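Local structure of SusD superfamily protein (3NQP) at residues Thr203-Gly208 with Pro383-Thr388; Val210-Ser215 with Ala390-Met395; Asn434-Leu439 with Thr466-Cys471. The protein probably binds glycans at the bacterial surface, as a SusD-family protein of the outer membrane. All blocks are in the same frame, centred on the assembly; numbering follows the deposited sequence.

Contact 1. Residues Thr203-Gly208 with Pro383-Thr388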
ATOM      1  N   THR A 203       8.074  12.221  -3.526  1.00  9.55           N
ATOM      2  CA  THR A 203       9.376  11.975  -2.921  1.00  9.27           C
ATOM      3  C   THR A 203       9.369  12.320  -1.425  1.00 11.42           C
ATOM      4  O   THR A 203       9.947  11.578  -0.587  1.00 11.15           O
ATOM      5  CB  THR A 203      10.512  12.705  -3.635  1.00  9.76           C
ATOM      6  OG1 THR A 203      10.725  12.085  -4.905  1.00 14.69           O
ATOM      7  CG2 THR A 203      11.862  12.638  -2.792  1.00  8.83           C
ATOM      8  N   GLU A 204       8.727  13.419  -1.067  1.00 11.63           N
ATOM      9  CA  GLU A 204       8.635  13.796   0.354  1.00 11.39           C
ATOM     10  C   GLU A 204       7.817  12.752   1.167  1.00 10.33           C
ATOM     11  O   GLU A 204       8.176  12.444   2.293  1.00 11.29           O
ATOM     12  CB  GLU A 204       8.059  15.191   0.529  1.00 12.57           C
ATOM     13  CG  GLU A 204       8.995  16.282   0.056  1.00 13.28           C
ATOM     14  CD  GLU A 204       8.886  17.545   0.848  1.00 14.85           C
ATOM     15  OE1 GLU A 204       9.620  17.650   1.851  1.00 14.66           O
ATOM     16  OE2 GLU A 204       8.054  18.394   0.500  1.00 18.53           O
ATOM     17  N   CYS A 205       6.730  12.226   0.589  1.00  9.71           N
ATOM     18  CA  CYS A 205       5.977  11.149   1.216  1.00 11.40           C
ATOM     19  C   CYS A 205       6.846   9.903   1.446  1.00 11.10           C
ATOM     20  O   CYS A 205       6.880   9.333   2.527  1.00  8.74           O
ATOM     21  CB  CYS A 205       4.783  10.728   0.364  1.00 13.25           C
ATOM     22  SG  CYS A 205       3.419  11.928   0.462  1.00 11.38           S
ATOM     23  N   LEU A 206       7.504   9.475   0.394  1.00 12.08           N
ATOM     24  CA  LEU A 206       8.444   8.386   0.472  1.00 11.68           C
ATOM     25  C   LEU A 206       9.502   8.661   1.524  1.00 10.85           C
ATOM     26  O   LEU A 206       9.872   7.745   2.271  1.00 13.40           O
ATOM     27  CB  LEU A 206       9.075   8.090  -0.897  1.00 12.29           C
ATOM     28  CG  LEU A 206       9.964   6.861  -1.015  1.00 11.99           C
ATOM     29  CD1 LEU A 206       9.280   5.597  -0.490  1.00  7.37           C
ATOM     30  CD2 LEU A 206      10.343   6.688  -2.498  1.00 11.07           C
HETATM   31  N   MSE A 207      10.004   9.883   1.626  1.00 13.09           N
HETATM   32  CA  MSE A 207      11.018  10.147   2.665  1.00 10.57           C
HETATM   33  C   MSE A 207      10.395  10.000   4.041  1.00 10.75           C
HETATM   34  O   MSE A 207      11.002   9.470   4.950  1.00 11.26           O
HETATM   35  CB  MSE A 207      11.704  11.519   2.519  1.00 11.63           C
HETATM   36  CG  MSE A 207      12.485  11.671   1.253  1.00 14.58           C
HETATM   37 SE   MSE A 207      13.316  13.396   1.077  0.75 10.86          SE
HETATM   38  CE  MSE A 207      14.778  13.031   2.244  1.00 15.09           C
ATOM     39  N   GLY A 208       9.149  10.455   4.193  1.00 12.27           N
ATOM     40  CA  GLY A 208       8.444  10.256   5.443  1.00 10.68           C
ATOM     41  C   GLY A 208       8.319   8.781   5.782  1.00 11.37           C
ATOM     42  O   GLY A 208       8.497   8.395   6.934  1.00 12.32           O
ATOM     43  N   PRO A 383      -4.814  11.413   4.311  1.00 10.62           N
ATOM     44  CA  PRO A 383      -4.942  10.766   5.620  1.00 10.95           C
ATOM     45  C   PRO A 383      -3.772   9.824   5.990  1.00 11.28           C
ATOM     46  O   PRO A 383      -3.507   9.597   7.192  1.00 10.72           O
ATOM     47  CB  PRO A 383      -6.272   9.963   5.522  1.00 13.93           C
ATOM     48  CG  PRO A 383      -7.080  10.707   4.478  1.00  9.65           C
ATOM     49  CD  PRO A 383      -5.982  11.152   3.468  1.00  9.95           C
ATOM     50  N   TRP A 384      -3.078   9.292   4.994  1.00 11.07           N
ATOM     51  CA  TRP A 384      -1.830   8.539   5.256  1.00 10.46           C
ATOM     52  C   TRP A 384      -0.806   9.468   5.913  1.00 10.74           C
ATOM     53  O   TRP A 384      -0.090   9.062   6.830  1.00  9.46           O
ATOM     54  CB  TRP A 384      -1.292   7.868   3.976  1.00  9.04           C
ATOM     55  CG  TRP A 384       0.023   7.141   4.167  1.00 12.46           C
ATOM     56  CD1 TRP A 384       0.199   5.832   4.481  1.00 12.22           C
ATOM     57  CD2 TRP A 384       1.308   7.696   4.034  1.00 11.57           C
ATOM     58  NE1 TRP A 384       1.530   5.534   4.582  1.00 12.34           N
ATOM     59  CE2 TRP A 384       2.238   6.674   4.325  1.00  9.82           C
ATOM     60  CE3 TRP A 384       1.782   8.986   3.732  1.00 13.51           C
ATOM     61  CZ2 TRP A 384       3.620   6.891   4.309  1.00 12.33           C
ATOM     62  CZ3 TRP A 384       3.127   9.190   3.678  1.00 15.76           C
ATOM     63  CH2 TRP A 384       4.034   8.161   3.971  1.00 16.22           C
ATOM     64  N   VAL A 385      -0.737  10.713   5.456  1.00 11.51           N
ATOM     65  CA  VAL A 385       0.252  11.663   5.972  1.00 10.85           C
ATOM     66  C   VAL A 385      -0.104  11.929   7.445  1.00 12.92           C
ATOM     67  O   VAL A 385       0.749  11.837   8.349  1.00 10.68           O
ATOM     68  CB  VAL A 385       0.395  12.955   5.112  1.00 11.67           C
ATOM     69  CG1 VAL A 385       1.356  13.903   5.781  1.00  9.13           C
ATOM     70  CG2 VAL A 385       0.830  12.639   3.610  1.00  8.77           C
ATOM     71  N   TYR A 386      -1.382  12.171   7.688  1.00  9.34           N
ATOM     72  CA  TYR A 386      -1.843  12.337   9.046  1.00  9.61           C
ATOM     73  C   TYR A 386      -1.552  11.160   9.993  1.00 11.57           C
ATOM     74  O   TYR A 386      -1.103  11.387  11.109  1.00  8.98           O
ATOM     75  CB  TYR A 386      -3.364  12.587   9.087  1.00 10.40           C
ATOM     76  CG  TYR A 386      -3.917  13.834   8.429  1.00  7.25           C
ATOM     77  CD1 TYR A 386      -3.222  15.035   8.407  1.00 16.51           C
ATOM     78  CD2 TYR A 386      -5.249  13.841   7.976  1.00 14.07           C
ATOM     79  CE1 TYR A 386      -3.784  16.180   7.834  1.00 16.98           C
ATOM     80  CE2 TYR A 386      -5.798  14.965   7.405  1.00 14.85           C
ATOM     81  CZ  TYR A 386      -5.077  16.135   7.366  1.00 16.70           C
ATOM     82  OH  TYR A 386      -5.641  17.228   6.813  1.00 16.28           O
ATOM     83  N   LEU A 387      -1.852   9.918   9.588  1.00 11.91           N
ATOM     84  CA  LEU A 387      -1.660   8.782  10.507  1.00 11.00           C
ATOM     85  C   LEU A 387      -0.173   8.438  10.677  1.00 10.91           C
ATOM     86  O   LEU A 387       0.235   7.909  11.707  1.00 12.06           O
ATOM     87  CB  LEU A 387      -2.529   7.589  10.089  1.00 10.07           C
ATOM     88  CG  LEU A 387      -4.047   7.906  10.271  1.00  8.59           C
ATOM     89  CD1 LEU A 387      -4.844   6.813   9.627  1.00  9.32           C
ATOM     90  CD2 LEU A 387      -4.426   8.105  11.745  1.00  9.67           C
ATOM     91  N   THR A 388       0.629   8.756   9.675  1.00 12.82           N
ATOM     92  CA  THR A 388       2.070   8.600   9.761  1.00 10.13           C
ATOM     93  C   THR A 388       2.651   9.638  10.777  1.00 13.23           C
ATOM     94  O   THR A 388       3.510   9.296  11.610  1.00 13.04           O
ATOM     95  CB  THR A 388       2.745   8.643   8.336  1.00 14.26           C
ATOM     96  OG1 THR A 388       2.099   7.714   7.431  1.00  9.11           O
ATOM     97  CG2 THR A 388       4.208   8.267   8.425  1.00 10.80           C
TER

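Contact 2. Residues Val210-Ser215 with Ala390-Met395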
ATOM      1  N   VAL A 210      10.168   6.152   4.572  1.00 12.00           N
ATOM      2  CA  VAL A 210      11.503   5.547   4.724  1.00 11.23           C
ATOM      3  C   VAL A 210      12.152   5.941   6.068  1.00 10.59           C
ATOM      4  O   VAL A 210      12.551   5.066   6.837  1.00 11.73           O
ATOM      5  CB  VAL A 210      12.433   5.938   3.559  1.00  9.65           C
ATOM      6  CG1 VAL A 210      13.905   5.598   3.903  1.00  9.55           C
ATOM      7  CG2 VAL A 210      11.985   5.253   2.229  1.00  9.62           C
ATOM      8  N   TYR A 211      12.184   7.234   6.384  1.00 10.05           N
ATOM      9  CA  TYR A 211      12.778   7.695   7.640  1.00 11.24           C
ATOM     10  C   TYR A 211      11.988   7.284   8.915  1.00 11.86           C
ATOM     11  O   TYR A 211      12.588   6.946   9.948  1.00  9.96           O
ATOM     12  CB  TYR A 211      13.091   9.204   7.596  1.00  9.05           C
ATOM     13  CG  TYR A 211      14.342   9.504   6.790  1.00  9.14           C
ATOM     14  CD1 TYR A 211      14.271   9.625   5.402  1.00 13.73           C
ATOM     15  CD2 TYR A 211      15.553   9.632   7.393  1.00 12.66           C
ATOM     16  CE1 TYR A 211      15.357   9.879   4.660  1.00 13.17           C
ATOM     17  CE2 TYR A 211      16.713   9.879   6.648  1.00 13.95           C
ATOM     18  CZ  TYR A 211      16.608   9.997   5.282  1.00 17.39           C
ATOM     19  OH  TYR A 211      17.710  10.230   4.518  1.00 16.67           O
ATOM     20  N   LEU A 212      10.664   7.225   8.858  1.00 11.74           N
ATOM     21  CA  LEU A 212       9.957   6.631   9.965  1.00 10.11           C
ATOM     22  C   LEU A 212      10.337   5.164  10.164  1.00  9.94           C
ATOM     23  O   LEU A 212      10.564   4.706  11.280  1.00 10.12           O
ATOM     24  CB  LEU A 212       8.425   6.681   9.779  1.00 11.42           C
ATOM     25  CG  LEU A 212       7.661   6.088  10.964  1.00 13.40           C
ATOM     26  CD1 LEU A 212       7.964   6.760  12.341  1.00  8.27           C
ATOM     27  CD2 LEU A 212       6.138   6.161  10.618  1.00 10.71           C
ATOM     28  N   TRP A 213      10.327   4.415   9.077  1.00 11.04           N
ATOM     29  CA  TRP A 213      10.709   3.007   9.114  1.00 11.81           C
ATOM     30  C   TRP A 213      12.100   2.835   9.744  1.00 11.21           C
ATOM     31  O   TRP A 213      12.238   2.084  10.709  1.00 12.32           O
ATOM     32  CB  TRP A 213      10.670   2.397   7.718  1.00 11.31           C
ATOM     33  CG  TRP A 213      11.049   0.992   7.697  1.00 12.56           C
ATOM     34  CD1 TRP A 213      12.344   0.482   7.855  1.00 10.90           C
ATOM     35  CD2 TRP A 213      10.181  -0.153   7.581  1.00 10.54           C
ATOM     36  NE1 TRP A 213      12.303  -0.893   7.814  1.00 14.09           N
ATOM     37  CE2 TRP A 213      11.002  -1.306   7.652  1.00  9.90           C
ATOM     38  CE3 TRP A 213       8.791  -0.322   7.402  1.00 14.68           C
ATOM     39  CZ2 TRP A 213      10.483  -2.596   7.554  1.00 10.26           C
ATOM     40  CZ3 TRP A 213       8.293  -1.608   7.294  1.00 10.00           C
ATOM     41  CH2 TRP A 213       9.139  -2.724   7.364  1.00 15.04           C
ATOM     42  N   THR A 214      13.102   3.555   9.252  1.00 10.11           N
ATOM     43  CA  THR A 214      14.463   3.351   9.790  1.00 12.44           C
ATOM     44  C   THR A 214      14.592   3.880  11.220  1.00 12.09           C
ATOM     45  O   THR A 214      15.467   3.423  11.957  1.00 13.81           O
ATOM     46  CB  THR A 214      15.563   3.903   8.861  1.00 11.10           C
ATOM     47  OG1 THR A 214      15.340   5.290   8.636  1.00 13.38           O
ATOM     48  CG2 THR A 214      15.513   3.164   7.489  1.00 12.65           C
ATOM     49  N   SER A 215      13.714   4.811  11.617  0.60 12.50           N
ATOM     50  CA  SER A 215      13.659   5.246  13.007  0.60 12.22           C
ATOM     51  C   SER A 215      13.338   4.097  13.989  0.60 13.64           C
ATOM     52  O   SER A 215      13.849   4.079  15.109  0.60 13.65           O
ATOM     53  CB  SER A 215      12.606   6.338  13.206  0.60 13.50           C
ATOM     54  OG  SER A 215      12.913   7.538  12.509  0.60 12.25           O
ATOM     55  N   ALA A 390       0.839  10.931  13.163  1.00  8.53           N
ATOM     56  CA  ALA A 390       0.357  10.429  14.453  1.00 11.35           C
ATOM     57  C   ALA A 390       1.348   9.419  15.082  1.00 13.67           C
ATOM     58  O   ALA A 390       1.610   9.440  16.303  1.00 13.29           O
ATOM     59  CB  ALA A 390      -1.030   9.815  14.320  1.00 10.75           C
ATOM     60  N   GLU A 391       1.861   8.512  14.252  1.00 10.16           N
ATOM     61  CA  GLU A 391       2.817   7.525  14.722  1.00 10.15           C
ATOM     62  C   GLU A 391       4.115   8.201  15.203  1.00  8.54           C
ATOM     63  O   GLU A 391       4.639   7.835  16.243  1.00  8.61           O
ATOM     64  CB  GLU A 391       3.105   6.499  13.636  1.00  6.81           C
ATOM     65  CG  GLU A 391       4.029   5.381  14.096  1.00  7.12           C
ATOM     66  CD  GLU A 391       4.131   4.279  13.081  1.00 12.89           C
ATOM     67  OE1 GLU A 391       3.165   4.153  12.291  1.00  8.08           O
ATOM     68  OE2 GLU A 391       5.167   3.559  13.086  1.00 15.20           O
ATOM     69  N   ILE A 392       4.587   9.224  14.480  1.00 12.03           N
ATOM     70  CA  ILE A 392       5.769   9.994  14.916  1.00 10.63           C
ATOM     71  C   ILE A 392       5.464  10.661  16.273  1.00 12.57           C
ATOM     72  O   ILE A 392       6.281  10.587  17.209  1.00 12.86           O
ATOM     73  CB  ILE A 392       6.198  11.044  13.857  1.00 11.63           C
ATOM     74  CG1 ILE A 392       6.773  10.348  12.603  1.00 12.52           C
ATOM     75  CG2 ILE A 392       7.217  12.001  14.458  1.00 10.85           C
ATOM     76  CD1 ILE A 392       6.920  11.274  11.290  1.00  9.01           C
ATOM     77  N   ALA A 393       4.278  11.270  16.389  1.00 11.29           N
ATOM     78  CA  ALA A 393       3.822  11.882  17.630  1.00 12.30           C
ATOM     79  C   ALA A 393       3.882  10.890  18.802  1.00 11.52           C
ATOM     80  O   ALA A 393       4.398  11.194  19.895  1.00  9.82           O
ATOM     81  CB  ALA A 393       2.346  12.460  17.462  1.00  8.35           C
ATOM     82  N   ASN A 394       3.370   9.695  18.576  1.00  9.09           N
ATOM     83  CA  ASN A 394       3.415   8.679  19.611  1.00 10.74           C
ATOM     84  C   ASN A 394       4.876   8.409  20.039  1.00 12.45           C
ATOM     85  O   ASN A 394       5.131   8.269  21.231  1.00 10.82           O
ATOM     86  CB  ASN A 394       2.732   7.358  19.205  1.00  8.27           C
ATOM     87  CG  ASN A 394       2.371   6.512  20.405  1.00 12.01           C
ATOM     88  OD1 ASN A 394       2.178   7.056  21.490  1.00 13.50           O
ATOM     89  ND2 ASN A 394       2.253   5.185  20.221  1.00  9.66           N
HETATM   90  N   MSE A 395       5.816   8.405  19.092  1.00 12.19           N
HETATM   91  CA  MSE A 395       7.228   8.182  19.432  1.00 11.86           C
HETATM   92  C   MSE A 395       7.788   9.332  20.273  1.00 15.00           C
HETATM   93  O   MSE A 395       8.568   9.106  21.201  1.00 15.81           O
HETATM   94  CB  MSE A 395       8.118   8.004  18.194  1.00 14.22           C
HETATM   95  CG  MSE A 395       7.945   6.704  17.448  1.00 14.92           C
HETATM   96 SE   MSE A 395       8.371   5.154  18.445  0.75  7.07          SE
HETATM   97  CE  MSE A 395      10.311   5.311  18.538  1.00  7.77           C
TER

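Contact 3. Residues Asn434-Leu439 with Thr466-Cys471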
ATOM      1  N   ASN A 434      -2.299   4.273  22.157  1.00 10.43           N
ATOM      2  CA  ASN A 434      -2.075   5.139  21.023  1.00  8.51           C
ATOM      3  C   ASN A 434      -1.611   4.371  19.784  1.00 10.30           C
ATOM      4  O   ASN A 434      -2.152   4.569  18.697  1.00  9.25           O
ATOM      5  CB  ASN A 434      -1.018   6.198  21.319  1.00 13.17           C
ATOM      6  CG  ASN A 434      -1.523   7.333  22.223  1.00 11.33           C
ATOM      7  OD1 ASN A 434      -2.709   7.712  22.214  1.00 13.19           O
ATOM      8  ND2 ASN A 434      -0.607   7.874  23.008  1.00 14.68           N
ATOM      9  N   GLU A 435      -0.576   3.539  19.913  1.00  9.61           N
ATOM     10  CA  GLU A 435      -0.069   2.766  18.747  1.00  8.55           C
ATOM     11  C   GLU A 435      -1.179   1.904  18.149  1.00  8.15           C
ATOM     12  O   GLU A 435      -1.372   1.867  16.931  1.00 10.39           O
ATOM     13  CB  GLU A 435       1.118   1.888  19.154  1.00  7.53           C
ATOM     14  CG  GLU A 435       1.946   1.438  18.007  1.00 12.56           C
ATOM     15  CD  GLU A 435       3.037   2.436  17.628  1.00 11.00           C
ATOM     16  OE1 GLU A 435       2.890   3.654  17.885  1.00  9.59           O
ATOM     17  OE2 GLU A 435       4.057   1.999  17.068  1.00 11.77           O
ATOM     18  N   LEU A 436      -1.937   1.205  18.994  1.00 10.98           N
ATOM     19  CA  LEU A 436      -3.033   0.367  18.506  1.00  9.12           C
ATOM     20  C   LEU A 436      -4.170   1.168  17.882  1.00 13.03           C
ATOM     21  O   LEU A 436      -4.780   0.723  16.911  1.00 12.32           O
ATOM     22  CB  LEU A 436      -3.536  -0.583  19.581  1.00  9.25           C
ATOM     23  CG  LEU A 436      -2.519  -1.603  20.137  1.00  9.72           C
ATOM     24  CD1 LEU A 436      -3.064  -2.328  21.376  1.00  8.40           C
ATOM     25  CD2 LEU A 436      -2.014  -2.636  19.036  1.00  9.28           C
ATOM     26  N   ALA A 437      -4.463   2.322  18.447  1.00 13.13           N
ATOM     27  CA  ALA A 437      -5.462   3.229  17.891  1.00 11.12           C
ATOM     28  C   ALA A 437      -5.058   3.690  16.477  1.00 11.80           C
ATOM     29  O   ALA A 437      -5.921   3.819  15.598  1.00 13.67           O
ATOM     30  CB  ALA A 437      -5.706   4.436  18.844  1.00 10.94           C
ATOM     31  N   ILE A 438      -3.766   3.903  16.252  1.00 11.92           N
ATOM     32  CA  ILE A 438      -3.255   4.385  14.958  1.00 11.89           C
ATOM     33  C   ILE A 438      -3.339   3.209  13.984  1.00 12.73           C
ATOM     34  O   ILE A 438      -3.870   3.350  12.882  1.00  9.82           O
ATOM     35  CB  ILE A 438      -1.814   4.942  15.043  1.00 12.36           C
ATOM     36  CG1 ILE A 438      -1.755   6.264  15.840  1.00  9.50           C
ATOM     37  CG2 ILE A 438      -1.204   5.162  13.613  1.00  7.21           C
ATOM     38  CD1 ILE A 438      -0.258   6.606  16.316  1.00  6.39           C
ATOM     39  N   LEU A 439      -2.889   2.032  14.418  1.00 10.24           N
ATOM     40  CA  LEU A 439      -3.004   0.825  13.577  1.00 11.59           C
ATOM     41  C   LEU A 439      -4.438   0.576  13.179  1.00  9.36           C
ATOM     42  O   LEU A 439      -4.733   0.325  12.023  1.00 10.55           O
ATOM     43  CB  LEU A 439      -2.428  -0.425  14.277  1.00 10.35           C
ATOM     44  CG  LEU A 439      -2.712  -1.827  13.652  1.00 12.36           C
ATOM     45  CD1 LEU A 439      -1.929  -2.009  12.414  1.00  9.63           C
ATOM     46  CD2 LEU A 439      -2.390  -2.953  14.684  1.00 10.33           C
ATOM     47  N   THR A 466       8.439  -4.518  21.163  1.00 15.71           N
ATOM     48  CA  THR A 466       8.272  -5.611  20.186  1.00 12.96           C
ATOM     49  C   THR A 466       7.427  -5.216  18.964  1.00 13.30           C
ATOM     50  O   THR A 466       6.357  -4.632  19.130  1.00 10.91           O
ATOM     51  CB  THR A 466       7.580  -6.783  20.872  1.00 15.89           C
ATOM     52  OG1 THR A 466       8.243  -7.020  22.107  1.00 13.88           O
ATOM     53  CG2 THR A 466       7.624  -8.056  20.013  1.00 13.94           C
ATOM     54  N   PRO A 467       7.887  -5.555  17.746  1.00 12.10           N
ATOM     55  CA  PRO A 467       7.030  -5.340  16.578  1.00  9.42           C
ATOM     56  C   PRO A 467       5.650  -5.962  16.747  1.00 11.03           C
ATOM     57  O   PRO A 467       5.497  -7.096  17.309  1.00  8.67           O
ATOM     58  CB  PRO A 467       7.787  -6.026  15.454  1.00 14.40           C
ATOM     59  CG  PRO A 467       9.226  -5.867  15.840  1.00 12.32           C
ATOM     60  CD  PRO A 467       9.265  -5.951  17.363  1.00 15.26           C
ATOM     61  N   LEU A 468       4.638  -5.250  16.275  1.00  9.57           N
ATOM     62  CA  LEU A 468       3.271  -5.735  16.488  1.00 10.51           C
ATOM     63  C   LEU A 468       2.959  -7.053  15.748  1.00 13.62           C
ATOM     64  O   LEU A 468       2.037  -7.734  16.136  1.00 11.18           O
ATOM     65  CB  LEU A 468       2.238  -4.676  16.133  1.00  9.38           C
ATOM     66  CG  LEU A 468       2.064  -3.517  17.106  1.00 13.67           C
ATOM     67  CD1 LEU A 468       0.898  -2.617  16.618  1.00  8.27           C
ATOM     68  CD2 LEU A 468       1.916  -3.959  18.614  1.00  7.62           C
ATOM     69  N   VAL A 469       3.717  -7.392  14.696  1.00 11.15           N
ATOM     70  CA  VAL A 469       3.553  -8.672  13.998  1.00 10.56           C
ATOM     71  C   VAL A 469       3.763  -9.856  14.988  1.00 11.81           C
ATOM     72  O   VAL A 469       3.162 -10.929  14.821  1.00 15.54           O
ATOM     73  CB  VAL A 469       4.523  -8.799  12.806  1.00 11.92           C
ATOM     74  CG1 VAL A 469       5.970  -8.817  13.326  1.00  8.73           C
ATOM     75  CG2 VAL A 469       4.230 -10.039  11.972  1.00 12.07           C
ATOM     76  N   PHE A 470       4.565  -9.651  16.036  1.00 13.57           N
ATOM     77  CA  PHE A 470       4.798 -10.681  17.073  1.00 11.25           C
ATOM     78  C   PHE A 470       3.881 -10.653  18.309  1.00 14.35           C
ATOM     79  O   PHE A 470       4.030 -11.498  19.227  1.00 10.79           O
ATOM     80  CB  PHE A 470       6.244 -10.581  17.589  1.00 13.55           C
ATOM     81  CG  PHE A 470       7.322 -10.818  16.539  1.00 15.51           C
ATOM     82  CD1 PHE A 470       7.327 -11.966  15.749  1.00 15.49           C
ATOM     83  CD2 PHE A 470       8.390  -9.927  16.415  1.00 14.81           C
ATOM     84  CE1 PHE A 470       8.368 -12.200  14.818  1.00 11.75           C
ATOM     85  CE2 PHE A 470       9.438 -10.163  15.498  1.00 17.59           C
ATOM     86  CZ  PHE A 470       9.397 -11.301  14.669  1.00 15.54           C
ATOM     87  N   CYS A 471       2.900  -9.742  18.325  1.00 12.60           N
ATOM     88  CA  CYS A 471       2.026  -9.560  19.482  1.00 12.22           C
ATOM     89  C   CYS A 471       0.597  -9.922  19.123  1.00 11.80           C
ATOM     90  O   CYS A 471       0.111  -9.619  18.019  1.00 11.15           O
ATOM     91  CB  CYS A 471       2.066  -8.100  19.966  1.00 10.45           C
ATOM     92  SG  CYS A 471       3.740  -7.480  20.326  1.00 13.91           S
TER

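Contact 1. Residues Thr203-Gly208 with Pro383-Thr388
Cys205 meets Trp384 twice at the outer rim of the indole's six-membered ring. Its backbone O approaches the edge near the ring plane, 3.4 Å from Trp384 CH2, while Cys205 CB packs 4.0 Å from Trp384 CZ3. The sulfur makes an oblique Cys sulfur-aromatic contact with the same ring, Cys205 SG lying 5.4 Å from its centroid and 63° off the normal, and touches one methyl of the next residue, Val385 CG2, at 4.1 Å. Trp384 reaches across because its CG is trans to the main-chain nitrogen (chi1 177°). Thr388 OG1 lies over one face of the indole, 3.3 Å above the Trp384 ring plane, and donates a 2.6 Å hydrogen bond to Trp384 O. That carbonyl also accepts Thr388 N, the two donors arriving from opposite faces of its plane. Farther out, Tyr380 meets the indole with ring planes at about 60°, and Gln451 accepts a weak bond from Trp384 NE1. Helices 200-216 and 382-396 run side by side in the same direction, a buried parallel helix-helix packing of the SusD fold, with helix 163-181 against Leu206, helix 228-241 against Val385 and helix 399-414 behind Pro383 and Tyr386.

Contact 2. Residues Val210-Ser215 with Ala390-Met395
Leu212 and Glu391 both leave their helices with CG trans to the main-chain nitrogen (chi1 -178° and -176°), which sends the two side chains into the gap between helices 200-216 and 382-396. Ile392 instead has CG1 beside its own nitrogen (chi1 -69°), a setting that bends the end of the chain back toward Leu212 although its CB starts off at an angle to the gap. This is parallel helix-helix packing within the largely helical, TPR-related framework of the SusD family. Leu212 is the wedge: its two methyls are shared between successive residues of helix 382-396. One methyl, CD2, rests against the Glu391 carboxylate, 3.7 Å from both Glu391 CD and Glu391 OE2, so an apolar branch packs on a charged group whose polar needs are met elsewhere. Glu391 OE1 forms a salt bridge with Arg458, and OE2 one with Lys216, the residue directly after segment 210-215; together they hold the carboxylate at both oxygens and should stabilise its negative charge in this buried setting. Arg458 also touches Leu212, so the same cation borders both partners. Helix 228-241 packs on Leu212 through Leu229, and Trp213, which heads off from the interface, lies against Trp454 and Arg457 of helix 452-458. On the side of helix 382-396 remote from Leu212, Ala393 packs on Ala401 and Val402 of helix 399-414. The second Leu212 methyl makes the purely apolar part of the joint, with Leu212 CD1 3.8 Å from Ile392 CG1.

Contact 3. Residues Asn434-Leu439 with Thr466-Cys471
Glu435 OE2 is gripped twice, by a salt bridge to Lys216 NZ and a hydrogen bond from the backbone N of Thr460, while the aliphatic stem of the same side chain brushes Leu468, with Glu435 CG 4.4 Å from Leu468 CD1. The carboxylate is thus held at the edge of a small hydrophobic cluster, with its stem at the margin, and the lysine would be expected to keep the buried acid ionised. The cluster itself is a single leucine set against one face of a helix. Leu468 CD1 is its focus, 3.8 Å from Leu436 CD2 and equally 3.8 Å from Leu439 CD2. Leu439 comes to it tip to tip, its CG trans to the main-chain nitrogen (chi1 168°), whereas Leu436 slants across the end of Leu468 and also lies 4.2 Å, through its CD2, from Leu468 CD2. Glu435, Leu436 and Leu439 converge on the same methyl from positions i, i+1 and i+4 of helix 431-445. Leu468 is presented by a short 3-10 turn, residues 468-470, in which Phe470 N bonds to Pro467 O at 3.0 Å and Cys471 N to Leu468 O at 3.1 Å. Backbone bonds from Leu468 to Met459, and from Val469 to Leu456 and Leu483, tie this turn to its surroundings. The loop segment packs against the side of helix 431-445; helix 452-458 packs on Leu439 with Arg452 and Asp455 and on Val469 with Trp453 and Leu456, while helix 399-414 packs against Asn434, Ala437 and Ile438.

Contacts 1 and 2 are successive levels of one interface, both made by helices 200-216 and 382-396, with centres 10 Å apart; Thr388 CG2 of the first lies 3.6 Å from Leu212 CD2 of the second. Their segments alternate along the chain, and each level joins parts about 175 residues apart, so the interface joins parts of the chain that fall largely in the N-terminal and C-terminal family regions. Contact 3 follows later in the chain, its centre 13 Å from contact 2 and 18 Å from contact 1. Helix 431-445 adjoins helix 382-396, where Asn394 ND2 probably hydrogen-bonds Glu435 OE1 at 2.9 Å. Lys216 pairs with Glu391 and Glu435, connecting helices 200-216, 382-396 and 431-445.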